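Local coordinates for protein porin (Pseudomonas aeruginosa, PDB 3T24) that probably forms an outer-membrane beta-barrel channel of the OprD family through which small carboxylate-bearing solutes can diffuse, at residues G98-L106 with L113-K121; S130-A141 with A154-R163. One frame throughout, in Å; residues are numbered along the deposited sequence.

In the fold
Interactions 1 and 2 are consecutive hairpin contacts in one barrel wall: 98-106 with 113-121 closes first along the chain, then 130-141 with 154-163, their centres about 8 Å apart. Strand 111-115 runs beside strand 140-144, and past the corner at Gly116 and Thr117 the chain stays attached through a probable hydrogen bond from Leu118 N to Phe137 O, 2.7 Å. A second probable bond joins Glu99 OE2 to Thr136 OG1 at 2.7 Å. Each contact has a basic pair holding its own sulfate, probably from the crystallisation liquor: Lys105 and Lys114 in interaction 1, Arg131 and Arg163 in interaction 2. The arginine pair may suit a channel for anionic carboxylates.

Interaction 1: G98-L106 with L113-K121; sequences GEAGITAKL and LKIGTLTPK. With C8E ((hydroxyethyloxy)tri(ethyloxy)octane), chain N; SO4 (sulfate ion), chain H.
Leu106 and Leu113 form one end of the backbone pairing, Leu113 N giving its hydrogen to Leu106 O at 2.7 Å and Leu106 N returning the bond to Leu113 O. Ala104 and Ile115 make the next hydrogen-bonded pair, again with two bonds. Between these pairs, Lys114 CA lies 3.3 Å from Ala104 O in a CA-H...O contact. The strands are an antiparallel hairpin of the OprD-type barrel, and the second one turns a corner at Gly116 and Thr117, where Gly116 CA packs against Ile102 O.

At the corner a threonine hydroxyl joins the backbone bonds. Thr103 OG1 donates to Thr117 O over 2.7 Å, meeting a lone pair in the carbonyl plane; the hydroxyl stands beside its own backbone N (chi1 -48°), which leaves CG2 to pack on Lys114 CB at 3.9 Å. Thr117 N reaches Ile102 O at 3.2 Å from above the carbonyl plane, and a water bridges the same oxygen to Thr117 OG1. That hydroxyl also bonds Gln138 and lies 3.3 Å from Gly101 CA.

The charged ends of Lys105 and Lys114 converge on a sulfate, probably from the crystallisation liquor: Lys105 NZ bonds O2 at 2.8 Å after a bend in its chain, while the extended Lys114 brings NZ to O3 at 3.0 Å. Lys105 also pairs with Asp63.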
loop_
_atom_site.group_PDB
_atom_site.type_symbol
_atom_site.label_atom_id
_atom_site.label_comp_id
_atom_site.label_asym_id
_atom_site.label_seq_id
_atom_site.Cartn_x
_atom_site.Cartn_y
_atom_site.Cartn_z
ATOM N N GLY A 98 17.336 -5.851 -7.443
ATOM C CA GLY A 98 17.271 -4.723 -6.544
ATOM C C GLY A 98 17.707 -3.450 -7.249
ATOM O O GLY A 98 17.738 -3.383 -8.484
ATOM N N GLU A 99 18.067 -2.443 -6.457
ATOM C CA GLU A 99 18.390 -1.132 -6.994
ATOM C C GLU A 99 19.137 -0.259 -5.996
ATOM O O GLU A 99 19.135 -0.507 -4.787
ATOM C CB GLU A 99 17.110 -0.410 -7.409
ATOM C CG GLU A 99 16.051 -0.410 -6.312
ATOM C CD GLU A 99 14.931 0.585 -6.568
ATOM O OE1 GLU A 99 15.088 1.449 -7.452
ATOM O OE2 GLU A 99 13.892 0.513 -5.878
ATOM N N ALA A 100 19.776 0.772 -6.531
ATOM C CA ALA A 100 20.381 1.813 -5.722
ATOM C C ALA A 100 19.710 3.108 -6.130
ATOM O O ALA A 100 19.498 3.366 -7.318
ATOM C CB ALA A 100 21.895 1.879 -5.948
ATOM N N GLY A 101 19.341 3.909 -5.144
ATOM C CA GLY A 101 18.611 5.131 -5.417
ATOM C C GLY A 101 19.173 6.290 -4.626
ATOM O O GLY A 101 19.548 6.137 -3.453
ATOM N N ILE A 102 19.257 7.437 -5.288
ATOM C CA ILE A 102 19.622 8.691 -4.648
ATOM C C ILE A 102 18.453 9.668 -4.769
ATOM O O ILE A 102 17.728 9.670 -5.766
ATOM C CB ILE A 102 20.856 9.308 -5.305
ATOM C CG1 ILE A 102 22.089 8.452 -5.012
ATOM C CG2 ILE A 102 21.097 10.722 -4.773
ATOM C CD1 ILE A 102 22.824 8.874 -3.748
ATOM N N THR A 103 18.264 10.480 -3.743
ATOM C CA THR A 103 17.235 11.497 -3.766
ATOM C C THR A 103 17.830 12.798 -3.263
ATOM O O THR A 103 18.376 12.843 -2.161
ATOM C CB THR A 103 16.067 11.125 -2.841
ATOM O OG1 THR A 103 15.671 9.774 -3.087
ATOM C CG2 THR A 103 14.877 12.059 -3.061
ATOM N N ALA A 104 17.723 13.855 -4.062
ATOM C CA ALA A 104 18.095 15.185 -3.591
ATOM C C ALA A 104 16.915 15.795 -2.858
ATOM O O ALA A 104 15.780 15.678 -3.310
ATOM C CB ALA A 104 18.523 16.078 -4.746
ATOM N N LYS A 105 17.194 16.440 -1.731
ATOM C CA LYS A 105 16.170 17.070 -0.914
ATOM C C LYS A 105 16.434 18.564 -0.770
ATOM O O LYS A 105 17.556 18.975 -0.416
ATOM C CB LYS A 105 16.152 16.473 0.499
ATOM C CG LYS A 105 16.208 14.988 0.560
ATOM C CD LYS A 105 15.789 14.479 1.932
ATOM C CE LYS A 105 16.845 14.720 2.976
ATOM N NZ LYS A 105 16.717 13.725 4.074
ATOM N N LEU A 106 15.392 19.359 -1.014
ATOM C CA LEU A 106 15.413 20.799 -0.748
ATOM C C LEU A 106 14.296 21.168 0.205
ATOM O O LEU A 106 13.190 20.648 0.106
ATOM C CB LEU A 106 15.286 21.620 -2.032
ATOM C CG LEU A 106 16.533 21.633 -2.906
ATOM C CD1 LEU A 106 16.869 20.221 -3.294
ATOM C CD2 LEU A 106 16.309 22.468 -4.137
ATOM N N LEU A 113 11.053 19.823 -1.391
ATOM C CA LEU A 113 11.064 19.276 -2.741
ATOM C C LEU A 113 12.079 18.121 -2.803
ATOM O O LEU A 113 13.216 18.260 -2.341
ATOM C CB LEU A 113 11.432 20.359 -3.752
ATOM C CG LEU A 113 11.757 19.878 -5.168
ATOM C CD1 LEU A 113 10.478 19.330 -5.859
ATOM C CD2 LEU A 113 12.436 20.961 -6.037
ATOM N N LYS A 114 11.652 16.980 -3.348
ATOM C CA LYS A 114 12.490 15.799 -3.477
ATOM C C LYS A 114 12.585 15.383 -4.932
ATOM O O LYS A 114 11.569 15.287 -5.617
ATOM C CB LYS A 114 11.913 14.636 -2.662
ATOM C CG LYS A 114 12.010 14.839 -1.185
ATOM C CD LYS A 114 11.496 13.663 -0.362
ATOM C CE LYS A 114 11.688 14.006 1.121
ATOM N NZ LYS A 114 11.124 13.003 2.053
ATOM N N ILE A 115 13.799 15.106 -5.397
ATOM C CA ILE A 115 14.018 14.685 -6.777
ATOM C C ILE A 115 14.828 13.388 -6.818
ATOM O O ILE A 115 15.899 13.292 -6.196
ATOM C CB ILE A 115 14.781 15.756 -7.573
ATOM C CG1 ILE A 115 14.158 17.141 -7.357
ATOM C CG2 ILE A 115 14.857 15.392 -9.043
ATOM C CD1 ILE A 115 12.756 17.244 -7.865
ATOM N N GLY A 116 14.332 12.408 -7.575
ATOM C CA GLY A 116 15.014 11.132 -7.739
ATOM C C GLY A 116 14.137 9.967 -7.306
ATOM O O GLY A 116 13.026 9.799 -7.789
ATOM N N THR A 117 14.628 9.176 -6.367
ATOM C CA THR A 117 13.907 8.001 -5.904
ATOM C C THR A 117 12.867 8.411 -4.861
ATOM O O THR A 117 13.219 8.916 -3.806
ATOM C CB THR A 117 14.895 6.948 -5.353
ATOM O OG1 THR A 117 15.740 6.496 -6.424
ATOM C CG2 THR A 117 14.160 5.761 -4.755
ATOM N N LEU A 118 11.588 8.228 -5.193
ATOM C CA LEU A 118 10.484 8.643 -4.326
ATOM C C LEU A 118 9.624 7.464 -3.888
ATOM O O LEU A 118 9.508 6.468 -4.601
ATOM C CB LEU A 118 9.587 9.662 -5.047
ATOM C CG LEU A 118 10.337 10.843 -5.658
ATOM C CD1 LEU A 118 9.419 11.635 -6.534
ATOM C CD2 LEU A 118 10.947 11.710 -4.567
ATOM N N THR A 119 9.012 7.585 -2.720
ATOM C CA THR A 119 8.062 6.569 -2.273
ATOM C C THR A 119 6.860 7.287 -1.634
ATOM O O THR A 119 6.683 7.307 -0.416
ATOM C CB THR A 119 8.745 5.527 -1.341
ATOM O OG1 THR A 119 7.928 4.362 -1.247
ATOM C CG2 THR A 119 8.958 6.077 0.032
ATOM N N PRO A 120 6.046 7.928 -2.476
ATOM C CA PRO A 120 4.922 8.744 -2.003
ATOM C C PRO A 120 3.882 7.883 -1.281
ATOM O O PRO A 120 3.831 6.685 -1.528
ATOM C CB PRO A 120 4.362 9.359 -3.293
ATOM C CG PRO A 120 4.866 8.488 -4.389
ATOM C CD PRO A 120 6.142 7.888 -3.948
ATOM N N LYS A 121 3.132 8.471 -0.354
ATOM C CA LYS A 121 2.052 7.753 0.337
ATOM C C LYS A 121 0.788 8.592 0.243
ATOM O O LYS A 121 0.553 9.459 1.067
ATOM C CB LYS A 121 2.381 7.509 1.803
ATOM C CG LYS A 121 2.756 6.092 2.133
ATOM C CD LYS A 121 1.744 5.446 3.069
ATOM C CE LYS A 121 1.648 6.194 4.386
ATOM N NZ LYS A 121 0.863 5.416 5.391
HETATM C C7 C8E N . 23.573 3.063 1.347
HETATM C C8 C8E N . 23.144 3.126 -0.116
HETATM O O9 C8E N . 24.243 3.491 -0.925
HETATM C C10 C8E N . 24.090 3.112 -2.279
HETATM C C11 C8E N . 24.379 4.391 -3.056
HETATM O O12 C8E N . 24.817 4.129 -4.373
HETATM C C13 C8E N . 23.988 4.789 -5.305
HETATM C C14 C8E N . 24.436 4.506 -6.735
HETATM O O15 C8E N . 23.781 5.436 -7.571
HETATM C C16 C8E N . 22.548 4.938 -8.048
HETATM C C17 C8E N . 22.518 5.001 -9.570
HETATM O O18 C8E N . 23.525 4.205 -10.161
HETATM C C19 C8E N . 23.069 3.567 -11.338
HETATM C C20 C8E N . 23.855 4.024 -12.565
HETATM O O21 C8E N . 24.632 5.166 -12.271
HETATM S S SO4 H . 13.085 14.096 5.338
HETATM O O1 SO4 H . 12.411 13.739 6.593
HETATM O O2 SO4 H . 14.497 14.354 5.620
HETATM O O3 SO4 H . 12.990 12.987 4.390
HETATM O O4 SO4 H . 12.448 15.268 4.734
HETATM O O HOH W 1 17.604 7.967 -8.297
#

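Interaction 2: S130-A141 with A154-R163; sequences SRLLPQTFQGGA and AGRLKKVNQR. With C8E ((hydroxyethyloxy)tri(ethyloxy)octane), chain J; SO4 (sulfate ion), chain F.
Phe137 is clasped by Leu157 and Val160 in the tightly packed middle of the contact. Val160 CG2 sits over one ring face, 4.0 Å from the centroid in a CH-pi contact, and Leu157 CD1 lies over the opposite face, offset toward the rim. Val160 reaches the ring because CG2 is anti to its backbone N. Nearby, the Gln135 and Gln162 side chains lie side by side, pointing the same way, amide planes 26° apart; Gln135 NE2 donates to Gln162 OE1 at 2.9 Å, while Gln135 OE1 takes Asn128 N.

The strands are antiparallel neighbours in the wall of the OprD-family barrel, and a classic beta bulge interrupts them: Lys158 and Lys159 both face Gln138. Gln138 O receives Lys158 N at 2.7 Å in a nearly straight bond (178°), and Gln138 N donates to Lys159 O. Gly139 follows, its CA in a CA-H...O contact with Arg156 O at 3.1 Å.

The looser surface side carries long, bent chains: Lys159 leads away after its CB packs on Gln138 CB at 3.9 Å, and Arg156 reaches a detergent molecule and pairs with Asp193.

At the other end Arg131 and Arg163 lie partly over one another, guanidinium planes 35° apart, Arg131 CG only 3.0 Å from Arg163 NH1. A sulfate, probably from the crystallisation liquor, lies at the edge of both guanidiniums and would offset their like charges: Arg131 NE and NH2 bond O2 and O3, and Arg163 NH1 and NH2 share O4. Arg391 adds a further bond to this anion.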
loop_
_atom_site.group_PDB
_atom_site.type_symbol
_atom_site.label_atom_id
_atom_site.label_comp_id
_atom_site.label_asym_id
_atom_site.label_seq_id
_atom_site.Cartn_x
_atom_site.Cartn_y
_atom_site.Cartn_z
ATOM N N SER A 130 4.937 -5.159 0.411
ATOM C CA SER A 130 4.462 -6.325 1.118
ATOM C C SER A 130 5.365 -7.525 0.860
ATOM O O SER A 130 5.262 -8.526 1.562
ATOM C CB SER A 130 3.026 -6.652 0.682
ATOM O OG SER A 130 3.002 -7.032 -0.686
ATOM N N ARG A 131 6.229 -7.437 -0.153
ATOM C CA ARG A 131 7.185 -8.517 -0.468
ATOM C C ARG A 131 8.556 -8.256 0.169
ATOM O O ARG A 131 8.639 -7.744 1.276
ATOM C CB ARG A 131 7.374 -8.669 -1.979
ATOM C CG ARG A 131 6.126 -9.000 -2.754
ATOM C CD ARG A 131 5.538 -10.321 -2.337
ATOM N NE ARG A 131 4.214 -10.496 -2.920
ATOM C CZ ARG A 131 3.950 -11.290 -3.951
ATOM N NH1 ARG A 131 4.926 -12.005 -4.509
ATOM N NH2 ARG A 131 2.704 -11.376 -4.413
ATOM N N LEU A 132 9.634 -8.592 -0.539
ATOM C CA LEU A 132 10.981 -8.439 0.032
ATOM C C LEU A 132 11.483 -6.991 -0.011
ATOM O O LEU A 132 11.939 -6.453 0.980
ATOM C CB LEU A 132 11.983 -9.347 -0.686
ATOM C CG LEU A 132 13.375 -9.443 -0.043
ATOM C CD1 LEU A 132 13.322 -10.102 1.350
ATOM C CD2 LEU A 132 14.363 -10.199 -0.960
ATOM N N LEU A 133 11.397 -6.397 -1.191
ATOM C CA LEU A 133 11.890 -5.065 -1.453
ATOM C C LEU A 133 10.720 -4.168 -1.886
ATOM O O LEU A 133 9.802 -4.609 -2.584
ATOM C CB LEU A 133 12.939 -5.130 -2.565
ATOM C CG LEU A 133 14.104 -6.115 -2.357
ATOM C CD1 LEU A 133 15.102 -6.033 -3.513
ATOM C CD2 LEU A 133 14.821 -5.893 -1.021
ATOM N N PRO A 134 10.745 -2.913 -1.453
ATOM C CA PRO A 134 9.684 -1.956 -1.798
ATOM C C PRO A 134 9.667 -1.598 -3.280
ATOM O O PRO A 134 10.695 -1.606 -3.953
ATOM C CB PRO A 134 10.029 -0.710 -0.950
ATOM C CG PRO A 134 11.491 -0.830 -0.668
ATOM C CD PRO A 134 11.794 -2.322 -0.596
ATOM N N GLN A 135 8.471 -1.326 -3.782
ATOM C CA GLN A 135 8.292 -0.675 -5.067
ATOM C C GLN A 135 8.725 0.783 -4.878
ATOM O O GLN A 135 8.376 1.407 -3.879
ATOM C CB GLN A 135 6.799 -0.749 -5.452
ATOM C CG GLN A 135 6.405 -0.044 -6.738
ATOM C CD GLN A 135 4.895 0.000 -6.937
ATOM O OE1 GLN A 135 4.148 0.273 -5.998
ATOM N NE2 GLN A 135 4.440 -0.290 -8.160
ATOM N N THR A 136 9.502 1.322 -5.813
ATOM C CA THR A 136 9.884 2.726 -5.745
ATOM C C THR A 136 9.632 3.406 -7.082
ATOM O O THR A 136 9.433 2.743 -8.086
ATOM C CB THR A 136 11.383 2.905 -5.430
ATOM O OG1 THR A 136 12.153 2.482 -6.564
ATOM C CG2 THR A 136 11.803 2.108 -4.177
ATOM N N PHE A 137 9.691 4.733 -7.092
ATOM C CA PHE A 137 9.455 5.517 -8.298
ATOM C C PHE A 137 10.567 6.538 -8.519
ATOM O O PHE A 137 11.260 6.916 -7.584
ATOM C CB PHE A 137 8.113 6.249 -8.191
ATOM C CG PHE A 137 6.920 5.329 -8.194
ATOM C CD1 PHE A 137 6.487 4.743 -7.026
ATOM C CD2 PHE A 137 6.255 5.039 -9.374
ATOM C CE1 PHE A 137 5.430 3.890 -7.036
ATOM C CE2 PHE A 137 5.173 4.182 -9.387
ATOM C CZ PHE A 137 4.753 3.614 -8.213
ATOM N N GLN A 138 10.725 6.987 -9.759
ATOM C CA GLN A 138 11.618 8.099 -10.055
ATOM C C GLN A 138 10.787 9.309 -10.453
ATOM O O GLN A 138 9.846 9.198 -11.234
ATOM C CB GLN A 138 12.584 7.736 -11.191
ATOM C CG GLN A 138 13.394 6.473 -10.952
ATOM C CD GLN A 138 14.444 6.654 -9.873
ATOM O OE1 GLN A 138 15.215 7.612 -9.902
ATOM N NE2 GLN A 138 14.476 5.739 -8.910
ATOM N N GLY A 139 11.129 10.472 -9.927
ATOM C CA GLY A 139 10.406 11.675 -10.288
ATOM C C GLY A 139 10.732 12.799 -9.336
ATOM O O GLY A 139 11.822 12.864 -8.801
ATOM N N GLY A 140 9.765 13.677 -9.118
ATOM C CA GLY A 140 9.943 14.818 -8.253
ATOM C C GLY A 140 8.653 15.088 -7.519
ATOM O O GLY A 140 7.563 14.964 -8.089
ATOM N N ALA A 141 8.772 15.446 -6.251
ATOM C CA ALA A 141 7.597 15.639 -5.423
ATOM C C ALA A 141 7.779 16.831 -4.490
ATOM O O ALA A 141 8.892 17.149 -4.039
ATOM C CB ALA A 141 7.277 14.371 -4.637
ATOM N N ALA A 154 2.288 17.708 -4.509
ATOM C CA ALA A 154 2.175 17.775 -5.957
ATOM C C ALA A 154 3.445 17.153 -6.507
ATOM O O ALA A 154 4.506 17.263 -5.896
ATOM C CB ALA A 154 2.034 19.222 -6.428
ATOM N N GLY A 155 3.345 16.497 -7.651
ATOM C CA GLY A 155 4.509 15.875 -8.231
ATOM C C GLY A 155 4.293 15.148 -9.543
ATOM O O GLY A 155 3.185 15.089 -10.089
ATOM N N ARG A 156 5.394 14.596 -10.041
ATOM C CA ARG A 156 5.402 13.818 -11.252
ATOM C C ARG A 156 6.348 12.636 -11.134
ATOM O O ARG A 156 7.554 12.802 -10.922
ATOM C CB ARG A 156 5.817 14.677 -12.446
ATOM C CG ARG A 156 6.072 13.824 -13.685
ATOM C CD ARG A 156 6.155 14.643 -14.936
ATOM N NE ARG A 156 5.000 15.522 -15.070
ATOM C CZ ARG A 156 4.897 16.473 -15.992
ATOM N NH1 ARG A 156 5.883 16.655 -16.858
ATOM N NH2 ARG A 156 3.816 17.242 -16.050
ATOM N N LEU A 157 5.792 11.445 -11.297
ATOM C CA LEU A 157 6.565 10.209 -11.349
ATOM C C LEU A 157 6.743 9.790 -12.806
ATOM O O LEU A 157 5.790 9.804 -13.595
ATOM C CB LEU A 157 5.827 9.115 -10.581
ATOM C CG LEU A 157 5.373 9.583 -9.192
ATOM C CD1 LEU A 157 4.494 8.535 -8.574
ATOM C CD2 LEU A 157 6.557 9.953 -8.245
ATOM N N LYS A 158 7.960 9.401 -13.157
ATOM C CA LYS A 158 8.281 9.096 -14.546
ATOM C C LYS A 158 8.508 7.610 -14.794
ATOM O O LYS A 158 8.391 7.138 -15.920
ATOM C CB LYS A 158 9.531 9.874 -14.979
ATOM C CG LYS A 158 9.357 11.371 -14.968
ATOM C CD LYS A 158 10.692 12.085 -15.224
ATOM C CE LYS A 158 10.504 13.603 -15.282
ATOM N NZ LYS A 158 11.798 14.354 -15.282
ATOM N N LYS A 159 8.837 6.889 -13.731
ATOM C CA LYS A 159 9.362 5.535 -13.832
ATOM C C LYS A 159 9.056 4.811 -12.545
ATOM O O LYS A 159 8.972 5.429 -11.475
ATOM C CB LYS A 159 10.884 5.572 -13.991
ATOM C CG LYS A 159 11.379 6.035 -15.332
ATOM C CD LYS A 159 11.330 4.870 -16.263
ATOM C CE LYS A 159 10.740 5.257 -17.586
ATOM N NZ LYS A 159 11.713 6.043 -18.361
ATOM N N VAL A 160 8.906 3.499 -12.649
ATOM C CA VAL A 160 8.641 2.682 -11.493
ATOM C C VAL A 160 9.673 1.577 -11.450
ATOM O O VAL A 160 10.148 1.098 -12.497
ATOM C CB VAL A 160 7.213 2.097 -11.520
ATOM C CG1 VAL A 160 6.991 1.301 -12.789
ATOM C CG2 VAL A 160 6.960 1.257 -10.275
ATOM N N ASN A 161 10.070 1.216 -10.239
ATOM C CA ASN A 161 10.991 0.112 -10.040
ATOM C C ASN A 161 10.238 -0.858 -9.187
ATOM O O ASN A 161 10.068 -0.637 -7.975
ATOM C CB ASN A 161 12.295 0.547 -9.356
ATOM C CG ASN A 161 13.306 -0.608 -9.222
ATOM O OD1 ASN A 161 12.946 -1.721 -8.820
ATOM N ND2 ASN A 161 14.570 -0.346 -9.574
ATOM N N GLN A 162 9.744 -1.905 -9.836
ATOM C CA GLN A 162 8.888 -2.864 -9.172
ATOM C C GLN A 162 9.693 -3.634 -8.133
ATOM O O GLN A 162 10.917 -3.714 -8.202
ATOM C CB GLN A 162 8.266 -3.818 -10.190
ATOM C CG GLN A 162 7.503 -3.130 -11.317
ATOM C CD GLN A 162 6.213 -2.458 -10.847
ATOM O OE1 GLN A 162 5.989 -2.293 -9.651
ATOM N NE2 GLN A 162 5.357 -2.071 -11.800
ATOM N N ARG A 163 8.990 -4.201 -7.168
ATOM C CA ARG A 163 9.611 -4.887 -6.043
ATOM C C ARG A 163 10.542 -6.054 -6.426
ATOM O O ARG A 163 11.514 -6.335 -5.734
ATOM C CB ARG A 163 8.496 -5.408 -5.156
ATOM C CG ARG A 163 7.524 -6.298 -5.914
ATOM C CD ARG A 163 6.442 -6.780 -5.001
ATOM N NE ARG A 163 5.475 -7.652 -5.668
ATOM C CZ ARG A 163 4.283 -7.936 -5.153
ATOM N NH1 ARG A 163 3.948 -7.393 -3.991
ATOM N NH2 ARG A 163 3.419 -8.734 -5.794
HETATM C C1 C8E J . 3.713 18.552 -12.509
HETATM C C2 C8E J . 2.642 18.229 -11.469
HETATM C C3 C8E J . 1.250 18.437 -12.058
HETATM C C4 C8E J . 0.140 18.491 -11.006
HETATM C C5 C8E J . -1.248 18.569 -11.659
HETATM C C6 C8E J . -1.999 19.888 -11.389
HETATM C C7 C8E J . -3.526 19.756 -11.487
HETATM C C8 C8E J . -4.158 20.295 -12.775
HETATM O O9 C8E J . -5.298 19.519 -13.162
HETATM C C10 C8E J . -6.557 19.956 -12.632
HETATM C C11 C8E J . -6.998 19.073 -11.460
HETATM O O12 C8E J . -6.166 19.349 -10.341
HETATM C C13 C8E J . -6.691 18.979 -9.074
HETATM C C14 C8E J . -6.493 20.089 -8.030
HETATM O O15 C8E J . -5.541 19.756 -7.029
HETATM C C16 C8E J . -6.063 19.705 -5.713
HETATM C C17 C8E J . -5.449 20.781 -4.811
HETATM O O18 C8E J . -5.962 20.694 -3.491
HETATM S S SO4 F . 1.122 -8.820 -2.876
HETATM O O1 SO4 F . 0.107 -7.961 -2.273
HETATM O O2 SO4 F . 2.292 -8.926 -2.008
HETATM O O3 SO4 F . 0.630 -10.176 -3.084
HETATM O O4 SO4 F . 1.496 -8.222 -4.160
HETATM O O HOH W 2 10.689 -8.024 -3.601
#